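Long-range contacts in 6-phosphogluconolactonase (Leishmania braziliensis, PDB 3CSS), which probably hydrolyses 6-phosphogluconolactone to 6-phosphogluconate, the second step in the oxidative stage of the pentose phosphate pathway: residues A[8-13]-A[255-260]; A[208-213]-A[243-248]; A[68-73]-A[140-145]. All coordinates share one frame; numbering follows the deposited sequence.

Contact 1 of 3, residues A[8-13]-A[255-260]; sequences VKICEN and LLLDPG
Ile10 lays its CD1 against CB of Leu257 at 3.5 Å, tighter than ordinary van der Waals contact, and also touches CD1 of the same leucine. Its CG2, anti to the backbone N, meets CA of Pro259. On the same face of the sheet CG1 of Val8 reaches CD1 of Leu257 at 4.1 Å, and CG2 of Val8 packs on CD1 of Leu255. The other face carries CB of Lys9 beside CD2 of Leu256, 3.9 Å apart, before the lysine chain leads away. These side chains stand on two paired strands: strand 7-10, at one edge of the mixed sheet, lies parallel to the last strand, 252-257. Lys9 bonds twice: its N donates to Leu255 O and its O accepts from Leu257 N. Past the last bridge, Cys11 N still donates to Leu257 O at 2.6 Å, nearly straight at 174°, and Cys11 O lies 3.1 Å from CD of Pro259, beyond the end of both strands. Farther out, helix 14-30 packs over Leu256 through Met17, Ala20 and Ala21, while Val228 of helix 225-232 touches Leu257. The carboxylate of Asp258 turns to the backbone N of Gly221 and Ala261.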
# COMPACT_ATOMS: atom_id res chain seq x y z
N VAL A 8 7.27 -13.95 8.89
CA VAL A 8 6.18 -13.56 9.80
C VAL A 8 6.78 -13.21 11.15
O VAL A 8 7.51 -14.01 11.73
CB VAL A 8 5.15 -14.68 9.99
CG1 VAL A 8 4.08 -14.26 11.01
CG2 VAL A 8 4.52 -15.06 8.65
N LYS A 9 6.49 -12.00 11.61
CA LYS A 9 6.99 -11.52 12.92
C LYS A 9 5.79 -11.05 13.74
O LYS A 9 5.10 -10.08 13.40
CB LYS A 9 8.01 -10.40 12.77
CG LYS A 9 8.63 -9.96 14.09
CD LYS A 9 9.61 -8.80 13.87
CE LYS A 9 10.12 -8.28 15.19
NZ LYS A 9 11.01 -9.28 15.85
N ILE A 10 5.52 -11.79 14.81
CA ILE A 10 4.46 -11.44 15.73
C ILE A 10 5.05 -10.54 16.77
O ILE A 10 5.90 -10.97 17.57
CB ILE A 10 3.85 -12.68 16.44
CG1 ILE A 10 3.24 -13.63 15.42
CG2 ILE A 10 2.79 -12.22 17.45
CD1 ILE A 10 2.25 -13.06 14.59
N CYS A 11 4.57 -9.31 16.78
CA CYS A 11 5.06 -8.26 17.64
C CYS A 11 4.12 -8.20 18.85
O CYS A 11 3.00 -8.74 18.81
CB CYS A 11 5.09 -6.98 16.85
SG CYS A 11 6.15 -7.02 15.35
N GLU A 12 4.60 -7.66 19.97
CA GLU A 12 3.80 -7.51 21.19
C GLU A 12 2.91 -6.27 21.13
O GLU A 12 1.89 -6.17 21.84
CB GLU A 12 4.71 -7.40 22.42
CG GLU A 12 5.22 -8.72 22.99
CD GLU A 12 6.66 -9.05 22.58
OE1 GLU A 12 6.88 -9.39 21.40
OE2 GLU A 12 7.56 -8.97 23.44
N ASN A 13 3.32 -5.32 20.31
CA ASN A 13 2.64 -4.03 20.26
C ASN A 13 3.06 -3.24 19.02
O ASN A 13 3.94 -3.67 18.26
CB ASN A 13 2.92 -3.22 21.55
CG ASN A 13 4.39 -2.95 21.76
OD1 ASN A 13 5.08 -2.44 20.87
ND2 ASN A 13 4.89 -3.29 22.94
N LEU A 255 5.04 -10.23 6.94
CA LEU A 255 3.84 -9.92 7.74
C LEU A 255 4.28 -9.54 9.16
O LEU A 255 4.86 -10.36 9.86
CB LEU A 255 2.89 -11.11 7.82
CG LEU A 255 2.46 -11.77 6.51
CD1 LEU A 255 1.32 -12.81 6.81
CD2 LEU A 255 2.01 -10.76 5.49
N LEU A 256 4.03 -8.29 9.54
CA LEU A 256 4.27 -7.78 10.89
C LEU A 256 2.92 -7.70 11.60
O LEU A 256 2.07 -6.90 11.21
CB LEU A 256 4.93 -6.38 10.82
CG LEU A 256 6.26 -6.33 10.04
CD1 LEU A 256 6.79 -4.87 9.93
CD2 LEU A 256 7.31 -7.26 10.62
N LEU A 257 2.74 -8.56 12.60
CA LEU A 257 1.43 -8.82 13.17
C LEU A 257 1.49 -8.63 14.67
O LEU A 257 2.55 -8.82 15.26
CB LEU A 257 1.04 -10.27 12.88
CG LEU A 257 1.01 -10.73 11.43
CD1 LEU A 257 0.60 -12.20 11.40
CD2 LEU A 257 0.07 -9.85 10.57
N ASP A 258 0.35 -8.32 15.29
CA ASP A 258 0.28 -8.30 16.74
C ASP A 258 -0.27 -9.67 17.17
O ASP A 258 -0.58 -10.51 16.31
CB ASP A 258 -0.54 -7.10 17.22
CG ASP A 258 -2.03 -7.35 17.25
OD1 ASP A 258 -2.69 -6.66 18.06
OD2 ASP A 258 -2.54 -8.20 16.49
N PRO A 259 -0.36 -9.92 18.49
CA PRO A 259 -0.69 -11.29 18.91
C PRO A 259 -2.07 -11.77 18.44
O PRO A 259 -2.21 -12.94 18.04
CB PRO A 259 -0.56 -11.23 20.43
CG PRO A 259 0.35 -10.07 20.70
CD PRO A 259 0.03 -9.07 19.62
N GLY A 260 -3.07 -10.88 18.44
CA GLY A 260 -4.42 -11.27 17.99
C GLY A 260 -4.45 -11.62 16.51
O GLY A 260 -5.05 -12.63 16.12

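Contact 2 of 3, residues A[208-213]-A[243-248]; sequences VIQYAK and SRFLRD. Unlike the reference sequence in segment 208-213: Tyr211 (reference His).
Gln210 and Phe245 meet where helix 206-211 passes the 3-10 turn 243-247, the backbones coming nearest at Gln210 and Asp248 with their CA atoms 6.4 Å apart. The glutamine chain is extended beyond CG (chi2 172°), which carries its amide across to the turn. There Gln210 NE2 donates to Phe245 O at 3.0 Å, with the acceptor in the amide plane. That oxygen also takes the 3-10 bond from Asp248 N, and the two donors approach from opposite faces of the carbonyl plane; Gln210 NE2 is tilted 34° from that plane. A water accepts from Gln210 NE2 and donates to Asp248 OD2 at 2.6 Å, bridging two side chains that lie side by side and point the same way. The Phe245 ring has its edge to the helix: NE2 of Gln210 sits near CD1, and CG2 of Ile209 is 4.0 Å from CE1, while CD1 of Ile209 reaches CZ. The same CG2 packs on CD2 of Leu246 at 3.8 Å. Thr169 and Ile172 also pack on Phe245, and Leu161 of strand 158-162 backs Leu246, so the turn joins this helix to the core of the sheet. With one amide nitrogen serving both a backbone carbonyl and a water that in turn donates to the Asp248 carboxylate, the rotation of the Gln210 amide is fixed: a flipped amide would place an acceptor against Phe245 O.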
# COMPACT_ATOMS: atom_id res chain seq x y z
N VAL A 208 1.04 -4.61 -9.77
CA VAL A 208 2.12 -3.76 -9.27
C VAL A 208 2.66 -4.36 -7.98
O VAL A 208 3.87 -4.48 -7.79
CB VAL A 208 1.66 -2.32 -9.03
CG1 VAL A 208 2.77 -1.49 -8.41
CG2 VAL A 208 1.19 -1.67 -10.33
N ILE A 209 1.75 -4.74 -7.09
CA ILE A 209 2.17 -5.33 -5.81
C ILE A 209 2.97 -6.62 -6.01
O ILE A 209 3.98 -6.84 -5.33
CB ILE A 209 0.93 -5.52 -4.89
CG1 ILE A 209 0.35 -4.15 -4.56
CG2 ILE A 209 1.32 -6.21 -3.61
CD1 ILE A 209 -1.04 -4.17 -3.95
N GLN A 210 2.56 -7.43 -6.98
CA GLN A 210 3.19 -8.71 -7.27
C GLN A 210 4.55 -8.59 -8.01
O GLN A 210 5.27 -9.59 -8.11
CB GLN A 210 2.22 -9.59 -8.05
CG GLN A 210 1.04 -10.05 -7.21
CD GLN A 210 -0.01 -10.76 -8.01
OE1 GLN A 210 -0.15 -10.51 -9.21
NE2 GLN A 210 -0.78 -11.64 -7.37
N TYR A 211 4.85 -7.41 -8.54
CA TYR A 211 6.15 -7.14 -9.14
C TYR A 211 7.09 -6.32 -8.22
O TYR A 211 8.25 -6.08 -8.58
CB TYR A 211 5.97 -6.42 -10.47
CG TYR A 211 5.65 -7.34 -11.61
CD1 TYR A 211 4.42 -7.31 -12.25
CD2 TYR A 211 6.60 -8.23 -12.08
CE1 TYR A 211 4.15 -8.15 -13.32
CE2 TYR A 211 6.35 -9.08 -13.16
CZ TYR A 211 5.11 -9.03 -13.77
OH TYR A 211 4.84 -9.88 -14.85
N ALA A 212 6.60 -5.91 -7.06
CA ALA A 212 7.42 -5.14 -6.13
C ALA A 212 8.54 -6.02 -5.57
O ALA A 212 8.39 -7.25 -5.45
CB ALA A 212 6.55 -4.55 -4.98
N LYS A 213 9.67 -5.40 -5.25
CA LYS A 213 10.80 -6.12 -4.67
C LYS A 213 10.55 -6.66 -3.26
O LYS A 213 10.95 -7.78 -2.94
CB LYS A 213 12.06 -5.24 -4.69
CG LYS A 213 12.45 -4.77 -6.08
CD LYS A 213 12.68 -5.92 -7.04
CE LYS A 213 13.36 -5.45 -8.32
NZ LYS A 213 13.60 -6.58 -9.26
N SER A 243 -6.92 -10.73 -0.17
CA SER A 243 -5.47 -10.53 -0.05
C SER A 243 -4.61 -11.80 -0.21
O SER A 243 -3.37 -11.71 -0.24
CB SER A 243 -5.15 -9.80 1.26
OG SER A 243 -5.65 -10.53 2.35
N ARG A 244 -5.24 -12.97 -0.39
CA ARG A 244 -4.51 -14.18 -0.77
C ARG A 244 -3.70 -14.00 -2.07
O ARG A 244 -2.76 -14.76 -2.31
CB ARG A 244 -5.44 -15.38 -0.84
CG ARG A 244 -4.72 -16.71 -0.97
CD ARG A 244 -5.65 -17.92 -0.93
NE ARG A 244 -4.91 -19.16 -1.24
CZ ARG A 244 -4.20 -19.87 -0.38
NH1 ARG A 244 -4.09 -19.53 0.88
NH2 ARG A 244 -3.59 -20.98 -0.80
N PHE A 245 -4.02 -12.99 -2.90
CA PHE A 245 -3.17 -12.73 -4.08
C PHE A 245 -1.70 -12.47 -3.72
O PHE A 245 -0.80 -12.61 -4.57
CB PHE A 245 -3.73 -11.59 -4.96
CG PHE A 245 -3.48 -10.21 -4.42
CD1 PHE A 245 -2.27 -9.56 -4.67
CD2 PHE A 245 -4.46 -9.53 -3.69
CE1 PHE A 245 -2.04 -8.28 -4.16
CE2 PHE A 245 -4.24 -8.24 -3.21
CZ PHE A 245 -3.03 -7.63 -3.44
N LEU A 246 -1.45 -12.06 -2.48
CA LEU A 246 -0.06 -11.85 -2.01
C LEU A 246 0.84 -13.10 -2.13
O LEU A 246 2.06 -13.00 -2.26
CB LEU A 246 -0.07 -11.34 -0.57
CG LEU A 246 -0.60 -9.93 -0.38
CD1 LEU A 246 -0.71 -9.61 1.12
CD2 LEU A 246 0.26 -8.86 -1.13
N ARG A 247 0.23 -14.28 -2.14
CA ARG A 247 0.96 -15.53 -2.30
C ARG A 247 1.72 -15.58 -3.62
O ARG A 247 2.69 -16.35 -3.76
CB ARG A 247 0.02 -16.73 -2.22
CG ARG A 247 -0.60 -16.97 -0.85
CD ARG A 247 -1.35 -18.29 -0.77
NE ARG A 247 -0.41 -19.42 -0.86
CZ ARG A 247 0.27 -19.89 0.18
NH1 ARG A 247 0.13 -19.39 1.39
NH2 ARG A 247 1.11 -20.90 -0.00
N ASP A 248 1.26 -14.81 -4.61
CA ASP A 248 1.84 -14.78 -5.95
C ASP A 248 2.79 -13.61 -6.19
O ASP A 248 3.18 -13.34 -7.33
CB ASP A 248 0.74 -14.78 -7.00
CG ASP A 248 -0.04 -16.07 -7.04
OD1 ASP A 248 0.57 -17.14 -6.86
OD2 ASP A 248 -1.28 -15.99 -7.23
O HOH W 1 -2.64 -13.85 -7.86

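Contact 3 of 3, residues A[68-73]-A[140-145]; sequences AVQFIL and CLPCKQ
Gln70 reaches from its strand to the end of helix 123-140, where its NE2 donates to Cys140 O at 3.2 Å. The side chain is stretched out: CG is anti to the backbone N (chi1 176°), and CD carries on in the extended line. Cys140 O lies close to the amide plane of Gln70, but the donor stands above the plane of the carbonyl, 54° out of it, in a nearly straight bond. At the other amide atom, Gln70 OE1 is 3.4 Å from Leu141 CD1, a van der Waals contact of a polar atom with a methyl. Leu141 is the first residue to leave the helical backbone. Across this contact its CD1 is shared between the Gln70 amide and CG2 of Ile72, the latter at 4.0 Å, and its CD2 goes to CD1 of Ile72 alone. In this alpha/beta fold the contact joins strand 69-77 of the central mixed sheet to the end of a helix packed on one side of it, just ahead of the small antiparallel pair 143-145 and 152-154. Gln70 and Ile72 point to the same side of their strand. In Ile72, CG1 sits between the backbone N and the carbonyl carbon (chi1 75°), leaving CG2 anti to the carbonyl carbon. Tyr133 and Leu137, from the same helix, also touch Ile72, and the hydroxyl of Tyr133 is hydrogen-bonded to Leu73 O.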
# COMPACT_ATOMS: atom_id res chain seq x y z
N ALA A 68 16.76 10.03 -0.68
CA ALA A 68 16.97 8.57 -0.64
C ALA A 68 15.72 7.77 -1.04
O ALA A 68 15.84 6.63 -1.50
CB ALA A 68 17.44 8.14 0.74
N VAL A 69 14.54 8.35 -0.85
CA VAL A 69 13.26 7.68 -1.08
C VAL A 69 12.38 8.49 -2.02
O VAL A 69 12.26 9.71 -1.88
CB VAL A 69 12.47 7.42 0.24
CG1 VAL A 69 11.07 6.83 -0.08
CG2 VAL A 69 13.25 6.50 1.20
N GLN A 70 11.78 7.80 -2.98
CA GLN A 70 10.70 8.35 -3.80
C GLN A 70 9.39 7.75 -3.27
O GLN A 70 9.21 6.53 -3.32
CB GLN A 70 10.89 7.98 -5.26
CG GLN A 70 9.74 8.45 -6.17
CD GLN A 70 9.99 8.13 -7.62
OE1 GLN A 70 10.25 6.98 -7.97
NE2 GLN A 70 9.93 9.14 -8.48
N PHE A 71 8.52 8.63 -2.77
CA PHE A 71 7.27 8.25 -2.11
C PHE A 71 6.09 8.30 -3.09
O PHE A 71 5.91 9.28 -3.84
CB PHE A 71 6.93 9.20 -0.95
CG PHE A 71 7.88 9.14 0.20
CD1 PHE A 71 7.64 8.30 1.26
CD2 PHE A 71 9.01 9.96 0.23
CE1 PHE A 71 8.49 8.24 2.35
CE2 PHE A 71 9.88 9.91 1.31
CZ PHE A 71 9.62 9.05 2.38
N ILE A 72 5.27 7.26 -3.04
CA ILE A 72 3.98 7.22 -3.71
C ILE A 72 2.94 6.71 -2.72
O ILE A 72 3.28 6.04 -1.75
CB ILE A 72 4.00 6.34 -4.99
CG1 ILE A 72 4.01 4.84 -4.68
CG2 ILE A 72 5.23 6.72 -5.91
CD1 ILE A 72 3.89 3.95 -5.95
N LEU A 73 1.69 7.04 -2.98
CA LEU A 73 0.59 6.49 -2.19
C LEU A 73 0.14 5.19 -2.87
O LEU A 73 -0.25 5.18 -4.04
CB LEU A 73 -0.58 7.47 -2.08
CG LEU A 73 -0.35 8.76 -1.30
CD1 LEU A 73 -1.54 9.69 -1.54
CD2 LEU A 73 -0.18 8.48 0.19
N CYS A 140 7.35 8.66 -14.05
CA CYS A 140 8.25 9.11 -12.96
C CYS A 140 8.99 8.01 -12.22
O CYS A 140 9.97 8.30 -11.53
CB CYS A 140 7.47 9.92 -11.93
SG CYS A 140 6.71 11.40 -12.60
N LEU A 141 8.47 6.77 -12.29
CA LEU A 141 9.10 5.62 -11.65
C LEU A 141 9.90 4.73 -12.63
O LEU A 141 9.68 4.78 -13.85
CB LEU A 141 8.05 4.76 -10.93
CG LEU A 141 7.64 5.16 -9.51
CD1 LEU A 141 7.19 6.63 -9.43
CD2 LEU A 141 6.56 4.19 -9.01
N PRO A 142 10.83 3.93 -12.09
CA PRO A 142 11.45 2.87 -12.88
C PRO A 142 10.38 1.86 -13.27
O PRO A 142 9.63 1.39 -12.42
CB PRO A 142 12.46 2.22 -11.91
CG PRO A 142 12.40 2.98 -10.68
CD PRO A 142 11.16 3.78 -10.66
N CYS A 143 10.33 1.54 -14.57
CA CYS A 143 9.33 0.61 -15.09
C CYS A 143 10.00 -0.50 -15.88
O CYS A 143 11.13 -0.32 -16.41
CB CYS A 143 8.32 1.35 -15.98
SG CYS A 143 7.35 2.59 -15.11
N LYS A 144 9.29 -1.61 -16.00
CA LYS A 144 9.69 -2.70 -16.87
C LYS A 144 8.49 -3.19 -17.68
O LYS A 144 7.35 -3.06 -17.27
CB LYS A 144 10.34 -3.80 -16.05
CG LYS A 144 11.75 -3.42 -15.62
CD LYS A 144 12.62 -4.63 -15.35
CE LYS A 144 14.02 -4.46 -15.91
NZ LYS A 144 14.80 -5.70 -15.74
N GLN A 145 8.77 -3.75 -18.86
CA GLN A 145 7.71 -4.27 -19.71
C GLN A 145 7.08 -5.49 -19.06
O GLN A 145 7.78 -6.31 -18.48
CB GLN A 145 8.25 -4.65 -21.07
CG GLN A 145 7.14 -5.08 -22.04
CD GLN A 145 7.17 -4.33 -23.35
OE1 GLN A 145 8.07 -3.56 -23.61
NE2 GLN A 145 6.18 -4.59 -24.21

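In the fold
Contacts 1 and 3 reach the same central sheet on opposite sides of the chain's centre, their own centres 28 Å apart and their nearest atoms about 15 Å. Contact 1 pairs the outermost strand 7-10 with the last strand, 252-257, so it brings the first and last strands of the chain side by side and encloses both other contacts in sequence. Contact 3 closes before contact 2 opens; their centres are 17 Å apart and their nearest atoms about 6 Å. Contact 2, its centre 20 Å from that of contact 1, comes within about 5 Å of it at the nearest atoms, without touching, and its segment 243-248 precedes the strand that contact 1 uses.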